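Long-range contact in SusD-like carbohydrate binding protein BF1063 (Bacteroides fragilis NCTC 9343, PDB 3I4G), which probably binds carbohydrate at the bacterial outer membrane as part of glycan uptake: residues Arg386-Leu391 against Asn415-Arg420. Residues are numbered along the deposited sequence; the frame is centred on the assembly and turned at random.
Sequences RYAEVL and NAVRGR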
loop_
_atom_site.group_PDB
_atom_site.type_symbol
_atom_site.label_atom_id
_atom_site.label_comp_id
_atom_site.label_asym_id
_atom_site.label_seq_id
_atom_site.Cartn_x
_atom_site.Cartn_y
_atom_site.Cartn_z
ATOM N N ARG A 386 -2.758 9.110 -2.772
ATOM C CA ARG A 386 -3.912 9.928 -2.392
ATOM C C ARG A 386 -3.440 11.264 -1.835
ATOM O O ARG A 386 -2.417 11.368 -1.147
ATOM C CB ARG A 386 -4.797 9.207 -1.356
ATOM C CG ARG A 386 -5.356 7.924 -1.842
ATOM C CD ARG A 386 -6.528 7.393 -1.040
ATOM N NE ARG A 386 -6.274 6.928 0.324
ATOM C CZ ARG A 386 -6.602 7.574 1.451
ATOM N NH1 ARG A 386 -7.018 8.848 1.473
ATOM N NH2 ARG A 386 -6.452 6.946 2.603
ATOM N N TYR A 387 -4.259 12.289 -2.079
ATOM C CA TYR A 387 -3.924 13.620 -1.536
ATOM C C TYR A 387 -3.822 13.596 0.001
ATOM O O TYR A 387 -3.065 14.346 0.573
ATOM C CB TYR A 387 -4.928 14.668 -2.004
ATOM C CG TYR A 387 -4.544 16.123 -1.778
ATOM C CD1 TYR A 387 -3.359 16.622 -2.263
ATOM C CD2 TYR A 387 -5.407 16.988 -1.112
ATOM C CE1 TYR A 387 -3.041 17.953 -2.102
ATOM C CE2 TYR A 387 -5.088 18.308 -0.945
ATOM C CZ TYR A 387 -3.917 18.774 -1.441
ATOM O OH TYR A 387 -3.601 20.127 -1.313
ATOM N N ALA A 388 -4.582 12.735 0.695
ATOM C CA ALA A 388 -4.402 12.675 2.136
ATOM C C ALA A 388 -2.981 12.292 2.520
ATOM O O ALA A 388 -2.452 12.796 3.512
ATOM C CB ALA A 388 -5.335 11.679 2.741
ATOM N N GLU A 389 -2.337 11.406 1.756
ATOM C CA GLU A 389 -0.948 11.059 2.054
ATOM C C GLU A 389 -0.048 12.266 1.786
ATOM O O GLU A 389 0.921 12.508 2.511
ATOM C CB GLU A 389 -0.474 9.872 1.219
ATOM C CG GLU A 389 0.988 9.538 1.558
ATOM C CD GLU A 389 1.647 8.503 0.675
ATOM O OE1 GLU A 389 0.939 7.757 -0.025
ATOM O OE2 GLU A 389 2.908 8.438 0.690
ATOM N N VAL A 390 -0.316 13.020 0.726
ATOM C CA VAL A 390 0.456 14.221 0.438
ATOM C C VAL A 390 0.402 15.217 1.591
ATOM O O VAL A 390 1.438 15.763 1.985
ATOM C CB VAL A 390 -0.051 14.885 -0.878
ATOM C CG1 VAL A 390 0.581 16.248 -1.118
ATOM C CG2 VAL A 390 0.195 13.945 -2.076
ATOM N N LEU A 391 -0.797 15.455 2.121
ATOM C CA LEU A 391 -0.951 16.397 3.232
ATOM C C LEU A 391 -0.242 15.908 4.477
ATOM O O LEU A 391 0.477 16.670 5.136
ATOM C CB LEU A 391 -2.431 16.634 3.538
ATOM C CG LEU A 391 -3.265 17.281 2.455
ATOM C CD1 LEU A 391 -4.727 17.450 2.911
ATOM C CD2 LEU A 391 -2.683 18.642 2.046
ATOM N N ASN A 415 -5.742 18.254 9.887
ATOM C CA ASN A 415 -7.148 18.538 10.187
ATOM C C ASN A 415 -8.026 18.543 8.928
ATOM O O ASN A 415 -9.243 18.371 9.014
ATOM C CB ASN A 415 -7.274 19.815 11.000
ATOM C CG ASN A 415 -6.630 19.682 12.322
ATOM O OD1 ASN A 415 -6.492 18.574 12.816
ATOM N ND2 ASN A 415 -6.230 20.800 12.907
ATOM N N ALA A 416 -7.429 18.721 7.756
ATOM C CA ALA A 416 -8.183 18.565 6.510
ATOM C C ALA A 416 -8.482 17.079 6.286
ATOM O O ALA A 416 -9.572 16.727 5.800
ATOM C CB ALA A 416 -7.402 19.159 5.340
ATOM N N VAL A 417 -7.552 16.212 6.669
ATOM C CA VAL A 417 -7.753 14.766 6.584
ATOM C C VAL A 417 -8.763 14.326 7.625
ATOM O O VAL A 417 -9.762 13.670 7.300
ATOM C CB VAL A 417 -6.432 14.025 6.779
ATOM C CG1 VAL A 417 -6.622 12.527 6.842
ATOM C CG2 VAL A 417 -5.493 14.384 5.620
ATOM N N ARG A 418 -8.601 14.778 8.854
ATOM C CA ARG A 418 -9.560 14.409 9.905
ATOM C C ARG A 418 -10.948 15.031 9.713
ATOM O O ARG A 418 -11.971 14.472 10.130
ATOM C CB ARG A 418 -9.025 14.797 11.275
ATOM C CG ARG A 418 -7.842 13.942 11.703
ATOM C CD ARG A 418 -7.182 14.412 12.968
ATOM N NE ARG A 418 -8.026 14.298 14.149
ATOM C CZ ARG A 418 -8.185 13.189 14.876
ATOM N NH1 ARG A 418 -7.637 12.029 14.512
ATOM N NH2 ARG A 418 -8.967 13.240 15.942
ATOM N N GLY A 419 -10.969 16.206 9.105
ATOM C CA GLY A 419 -12.183 16.981 8.888
ATOM C C GLY A 419 -13.011 16.586 7.698
ATOM O O GLY A 419 -14.063 17.154 7.471
ATOM N N ARG A 420 -12.550 15.594 6.939
ATOM C CA ARG A 420 -13.297 15.035 5.849
ATOM C C ARG A 420 -14.731 14.819 6.316
ATOM O O ARG A 420 -14.933 14.261 7.397
ATOM C CB ARG A 420 -12.623 13.691 5.455
ATOM C CG ARG A 420 -13.198 13.036 4.263
ATOM C CD ARG A 420 -12.782 11.594 4.160
ATOM N NE ARG A 420 -11.341 11.388 4.056
ATOM C CZ ARG A 420 -10.664 11.435 2.916
ATOM N NH1 ARG A 420 -11.234 11.781 1.780
ATOM N NH2 ARG A 420 -9.360 11.187 2.924
#
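Ala388 and Leu391 meet Ala416 and Val417 where two helices of the alpha-helical SusD fold pack together, the start of helix 387-400 against the end of helix 414-418. Ala388, small enough to let the backbones come close (5.9 Å between its CA and that of Val417), touches Val417 CG2 with its CB at 4.0 Å. One turn on, the longer Leu391 reaches across with CD1, 4.0 Å from the CB of small Ala416 and 4.2 Å from Val417 CG2. Branched Val417 meets both partners with CG2, anti to its carbonyl carbon; its side chain and that of Leu391 slide past each other in opposite directions.

Beside this apolar patch, Arg386, at the N-cap of helix 387-400, and Arg420, in the loop after helix 414-418, are long enough to carry charge to shared glutamates. Their side chains cross at about a right angle, guanidinium planes 59° apart. Ala388 CB lies at the edge of the Arg420 group, 4.1 Å from NH2. Glu250 and Glu447 each salt-bridge both arginines, probably offsetting their repulsion, and Glu451 takes Arg386 NH2. Glu447, from helix 433-447, also packs on Ala388 and Val417. At the edge of the Arg386 guanidinium, Arg420 NH2 lies 3.6 Å from Arg386 NH1.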